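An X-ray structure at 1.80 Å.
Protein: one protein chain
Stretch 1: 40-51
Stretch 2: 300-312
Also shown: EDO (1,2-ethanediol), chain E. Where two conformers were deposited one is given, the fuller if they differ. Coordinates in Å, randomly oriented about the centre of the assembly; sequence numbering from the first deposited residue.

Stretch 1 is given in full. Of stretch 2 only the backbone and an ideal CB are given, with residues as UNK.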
# COMPACT_ATOMS: atom_id res chain seq x y z
N ASN A 40 -2.21 -16.56 7.92
CA ASN A 40 -3.34 -15.84 8.48
C ASN A 40 -3.68 -16.21 9.91
O ASN A 40 -3.57 -17.37 10.32
CB ASN A 40 -4.54 -16.03 7.60
CG ASN A 40 -4.35 -15.36 6.24
OD1 ASN A 40 -3.71 -14.29 6.12
ND2 ASN A 40 -4.91 -15.97 5.23
N PRO A 41 -4.15 -15.22 10.68
CA PRO A 41 -4.52 -15.51 12.04
C PRO A 41 -5.84 -16.28 12.12
O PRO A 41 -6.53 -16.51 11.11
CB PRO A 41 -4.67 -14.10 12.66
CG PRO A 41 -5.00 -13.22 11.53
CD PRO A 41 -4.31 -13.80 10.32
N ALA A 42 -6.17 -16.67 13.33
CA ALA A 42 -7.40 -17.37 13.60
C ALA A 42 -8.60 -16.45 13.62
O ALA A 42 -8.46 -15.24 13.70
CB ALA A 42 -7.27 -18.07 14.97
N HIS A 43 -9.79 -17.04 13.48
CA HIS A 43 -11.03 -16.32 13.68
C HIS A 43 -11.54 -16.69 15.07
O HIS A 43 -12.22 -17.69 15.24
CB HIS A 43 -12.06 -16.68 12.63
CG HIS A 43 -11.64 -16.32 11.25
ND1 HIS A 43 -11.74 -15.04 10.77
CD2 HIS A 43 -11.07 -17.06 10.27
CE1 HIS A 43 -11.27 -15.01 9.53
NE2 HIS A 43 -10.87 -16.22 9.21
N ILE A 44 -11.20 -15.87 16.06
CA ILE A 44 -11.54 -16.16 17.43
C ILE A 44 -12.95 -15.69 17.63
O ILE A 44 -13.25 -14.49 17.42
CB ILE A 44 -10.56 -15.48 18.42
CG1 ILE A 44 -9.12 -15.94 18.14
CG2 ILE A 44 -11.01 -15.74 19.86
CD1 ILE A 44 -8.03 -15.24 19.00
N PRO A 45 -13.86 -16.62 18.01
CA PRO A 45 -15.28 -16.19 18.16
C PRO A 45 -15.51 -14.93 18.97
O PRO A 45 -16.26 -14.06 18.53
CB PRO A 45 -15.93 -17.42 18.81
CG PRO A 45 -15.13 -18.55 18.29
CD PRO A 45 -13.71 -18.06 18.27
N ALA A 46 -14.85 -14.80 20.13
CA ALA A 46 -15.00 -13.62 20.97
C ALA A 46 -14.52 -12.35 20.26
O ALA A 46 -15.10 -11.26 20.45
CB ALA A 46 -14.26 -13.81 22.33
N MSE A 47 -13.48 -12.48 19.45
CA MSE A 47 -12.95 -11.33 18.68
C MSE A 47 -13.89 -10.96 17.55
O MSE A 47 -14.12 -9.77 17.30
CB MSE A 47 -11.53 -11.58 18.18
CG MSE A 47 -10.50 -11.72 19.29
SE MSE A 47 -10.35 -10.18 20.46
CE MSE A 47 -9.81 -8.87 19.13
N GLN A 48 -14.45 -11.95 16.86
CA GLN A 48 -15.39 -11.65 15.78
C GLN A 48 -16.61 -10.93 16.34
O GLN A 48 -17.09 -9.95 15.75
CB GLN A 48 -15.78 -12.92 15.05
CG GLN A 48 -14.61 -13.64 14.34
CD GLN A 48 -13.98 -12.88 13.17
OE1 GLN A 48 -12.90 -13.23 12.71
NE2 GLN A 48 -14.68 -11.85 12.68
N ASP A 49 -17.08 -11.37 17.51
CA ASP A 49 -18.21 -10.70 18.16
C ASP A 49 -17.84 -9.27 18.54
O ASP A 49 -18.62 -8.34 18.32
CB ASP A 49 -18.63 -11.46 19.44
CG ASP A 49 -19.24 -12.83 19.16
OD1 ASP A 49 -19.62 -13.13 18.00
OD2 ASP A 49 -19.36 -13.60 20.14
N TYR A 50 -16.65 -9.09 19.11
CA TYR A 50 -16.16 -7.77 19.47
C TYR A 50 -16.12 -6.85 18.25
O TYR A 50 -16.64 -5.75 18.29
CB TYR A 50 -14.76 -7.84 20.09
CG TYR A 50 -14.24 -6.47 20.40
CD1 TYR A 50 -14.56 -5.83 21.61
CD2 TYR A 50 -13.46 -5.78 19.48
CE1 TYR A 50 -14.10 -4.56 21.88
CE2 TYR A 50 -13.02 -4.50 19.74
CZ TYR A 50 -13.32 -3.89 20.93
OH TYR A 50 -12.86 -2.63 21.17
N PHE A 51 -15.49 -7.30 17.17
CA PHE A 51 -15.41 -6.45 15.96
C PHE A 51 -16.77 -6.15 15.36
O PHE A 51 -17.00 -5.04 14.84
CB PHE A 51 -14.51 -7.07 14.90
CG PHE A 51 -13.04 -7.18 15.32
CD1 PHE A 51 -12.35 -6.09 15.84
CD2 PHE A 51 -12.34 -8.34 15.09
CE1 PHE A 51 -11.00 -6.20 16.19
CE2 PHE A 51 -10.98 -8.45 15.47
CZ PHE A 51 -10.33 -7.37 16.02
N UNK A 300 -5.10 -3.44 24.62
CA UNK A 300 -4.25 -4.28 25.45
C UNK A 300 -5.04 -5.40 26.14
O UNK A 300 -4.58 -6.54 26.22
CB UNK A 300 -3.54 -3.42 26.50
N UNK A 301 -6.24 -5.08 26.64
CA UNK A 301 -7.07 -6.08 27.33
C UNK A 301 -7.37 -7.29 26.45
O UNK A 301 -7.29 -8.46 26.89
CB UNK A 301 -8.38 -5.44 27.79
N UNK A 302 -7.75 -7.02 25.22
CA UNK A 302 -8.12 -8.09 24.30
C UNK A 302 -6.90 -8.91 23.94
O UNK A 302 -6.97 -10.15 23.89
CB UNK A 302 -8.77 -7.52 23.04
N UNK A 303 -5.77 -8.24 23.73
CA UNK A 303 -4.53 -8.96 23.44
C UNK A 303 -4.17 -9.91 24.58
O UNK A 303 -3.86 -11.09 24.37
CB UNK A 303 -3.39 -7.97 23.20
N UNK A 304 -4.21 -9.42 25.81
CA UNK A 304 -3.78 -10.25 26.94
C UNK A 304 -4.80 -11.28 27.41
O UNK A 304 -4.41 -12.39 27.80
CB UNK A 304 -3.42 -9.34 28.12
N UNK A 305 -6.09 -10.95 27.36
CA UNK A 305 -7.11 -11.84 27.94
C UNK A 305 -7.94 -12.67 26.99
O UNK A 305 -8.61 -13.61 27.41
CB UNK A 305 -8.08 -11.00 28.77
N UNK A 306 -7.87 -12.37 25.70
CA UNK A 306 -8.66 -13.13 24.72
C UNK A 306 -7.76 -13.77 23.67
O UNK A 306 -7.78 -14.99 23.47
CB UNK A 306 -9.69 -12.22 24.04
N UNK A 307 -6.93 -12.95 23.04
CA UNK A 307 -6.05 -13.43 21.99
C UNK A 307 -4.95 -14.37 22.50
O UNK A 307 -4.88 -15.52 22.05
CB UNK A 307 -5.41 -12.23 21.28
N UNK A 308 -4.11 -13.92 23.41
CA UNK A 308 -3.02 -14.77 23.87
C UNK A 308 -3.51 -16.15 24.38
O UNK A 308 -2.97 -17.17 23.98
CB UNK A 308 -2.25 -14.05 24.98
N UNK A 309 -4.50 -16.18 25.28
CA UNK A 309 -4.92 -17.52 25.76
C UNK A 309 -5.48 -18.46 24.69
O UNK A 309 -5.34 -19.68 24.81
CB UNK A 309 -5.98 -17.35 26.85
N UNK A 310 -6.16 -17.89 23.71
CA UNK A 310 -6.69 -18.68 22.61
C UNK A 310 -5.55 -19.39 21.88
O UNK A 310 -5.61 -20.59 21.65
CB UNK A 310 -7.48 -17.80 21.64
N UNK A 311 -4.52 -18.64 21.47
CA UNK A 311 -3.42 -19.24 20.74
C UNK A 311 -2.58 -20.17 21.60
O UNK A 311 -2.08 -21.16 21.12
CB UNK A 311 -2.53 -18.14 20.15
N UNK A 312 -2.41 -19.84 22.87
CA UNK A 312 -1.62 -20.70 23.77
C UNK A 312 -2.29 -22.08 23.88
O UNK A 312 -1.64 -23.13 23.76
CB UNK A 312 -1.48 -20.06 25.15
C1 EDO E . 2.61 -17.79 29.21
O1 EDO E . 3.00 -16.43 28.85
C2 EDO E . 1.44 -18.34 28.36
O2 EDO E . 0.21 -18.27 29.15

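Stretch 2 is helical throughout and runs roughly antiparallel to helix 45-51, at 146°.

Position 300 is out of reach of stretch 1. The backbone suits any helix former. It is Leu300.

At position 301 CA-to-CB points sideways and nothing lies near the ideal CB. Only a long side chain could reach stretch 1. It is Arg301, whose NH2 comes within 4.4 Å of Tyr50 CE1.

Position 302 points toward stretch 1, with its ideal CB 4.0 Å from Met47 SE and the Tyr50 ring beyond. An apolar side chain such as Leu, Met or Ile would suit. It is Leu302. Its CD1 sits over the face of the Tyr50 ring, 3.6 Å from the centroid, and lies 3.9 Å from CE of Met47, a selenomethionine.

Position 303 points away; small or polar side chains suit, among others. It is Ser303. Positions 304 and 305 are out of reach; polar or charged side chains would do. They are Glu304 and Thr305; Thr305 OG1 hydrogen-bonds to Arg301 O at 2.6 Å.

Position 306 points toward stretch 1, its ideal CB 4.2 Å from Met47 SE. The surroundings are apolar; Val, Ile, Leu or Ala would suit. It is Val306. Its CG1 packs 3.7 Å from Met47 SE, 4.0 Å from Ala46 CB and 4.1 Å from Ile44 CG2.

Position 307 points sideways, its ideal CB 4.6 Å from Ile44 CD1 and 5.4 Å from Met47 SE. An aliphatic side chain fits well. It is Ile307, with CG1 4.0 Å from Met47 SE.

Position 308 points away and could be polar. It is Lys308, whose NZ donates to EDO O1 at 2.7 Å. Position 309 is out of reach. Its N has no bond to the preceding turn, so proline is allowed. It is Pro309.

Position 310 points toward stretch 1, its ideal CB 3.7 Å from Ile44 CD1. An aromatic or large aliphatic side chain would suit. It is Phe310. Ile44 CG1 lies over its ring face, 3.6 Å from the centroid, and Ala42 CB is 3.5 Å from CE1.

Position 311 points sideways, with nothing near its ideal CB. Further off, Ala42 N offers a donor, so a long side chain ending in an acceptor could use it. It is Tyr311. Its OH accepts from Ala42 N at 2.9 Å.

Position 312 is out of reach, so most helix formers suit. It is Tyr312, with EDO C2 over one ring face.

Stretch 2 (300-312) LRLSETVIKPFYY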
# COMPACT_ATOMS: atom_id res chain seq x y z
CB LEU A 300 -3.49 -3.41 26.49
CG LEU A 300 -2.21 -2.71 25.99
CD1 LEU A 300 -2.40 -2.02 24.67
CD2 LEU A 300 -1.62 -1.73 27.03
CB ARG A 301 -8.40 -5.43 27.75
CG ARG A 301 -9.39 -6.38 28.43
CD ARG A 301 -10.69 -5.68 28.87
NE ARG A 301 -11.50 -5.22 27.75
CZ ARG A 301 -12.34 -6.00 27.06
NH1 ARG A 301 -12.47 -7.29 27.35
NH2 ARG A 301 -13.05 -5.50 26.07
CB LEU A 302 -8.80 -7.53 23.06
CG LEU A 302 -10.21 -6.97 23.28
CD1 LEU A 302 -10.67 -6.31 21.96
CD2 LEU A 302 -11.19 -8.04 23.80
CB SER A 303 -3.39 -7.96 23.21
OG SER A 303 -3.63 -7.15 22.05
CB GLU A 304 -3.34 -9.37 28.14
CG GLU A 304 -2.79 -10.13 29.40
CD GLU A 304 -1.40 -10.84 29.25
OE1 GLU A 304 -0.54 -10.38 28.48
OE2 GLU A 304 -1.14 -11.85 29.94
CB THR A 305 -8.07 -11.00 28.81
OG1 THR A 305 -8.89 -10.18 27.98
CG2 THR A 305 -7.27 -10.11 29.78
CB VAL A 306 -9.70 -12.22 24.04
CG1 VAL A 306 -10.43 -12.98 22.90
CG2 VAL A 306 -10.70 -11.67 25.06
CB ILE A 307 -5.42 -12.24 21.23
CG1 ILE A 307 -6.52 -11.45 20.49
CG2 ILE A 307 -4.37 -12.73 20.23
CD1 ILE A 307 -6.04 -10.16 19.84
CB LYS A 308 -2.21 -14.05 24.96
CG LYS A 308 -1.09 -14.91 25.53
CD LYS A 308 -0.27 -14.13 26.54
CE LYS A 308 0.55 -15.05 27.42
NZ LYS A 308 1.42 -14.30 28.38
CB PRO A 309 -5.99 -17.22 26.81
CG PRO A 309 -5.96 -15.79 27.01
CD PRO A 309 -5.27 -15.11 25.93
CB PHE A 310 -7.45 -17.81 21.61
CG PHE A 310 -7.91 -18.57 20.37
CD1 PHE A 310 -7.07 -18.72 19.28
CD2 PHE A 310 -9.18 -19.11 20.33
CE1 PHE A 310 -7.52 -19.44 18.15
CE2 PHE A 310 -9.61 -19.80 19.23
CZ PHE A 310 -8.78 -19.96 18.15
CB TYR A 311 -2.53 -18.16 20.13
CG TYR A 311 -3.15 -17.45 18.93
CD1 TYR A 311 -3.14 -18.03 17.68
CD2 TYR A 311 -3.74 -16.19 19.05
CE1 TYR A 311 -3.67 -17.40 16.61
CE2 TYR A 311 -4.29 -15.53 17.95
CZ TYR A 311 -4.27 -16.15 16.74
OH TYR A 311 -4.79 -15.55 15.61
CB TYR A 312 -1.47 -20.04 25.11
CG TYR A 312 -0.64 -20.85 26.08
CD1 TYR A 312 0.70 -21.07 25.84
CD2 TYR A 312 -1.21 -21.40 27.19
CE1 TYR A 312 1.48 -21.83 26.73
CE2 TYR A 312 -0.46 -22.15 28.08
CZ TYR A 312 0.88 -22.34 27.84
OH TYR A 312 1.61 -23.08 28.74
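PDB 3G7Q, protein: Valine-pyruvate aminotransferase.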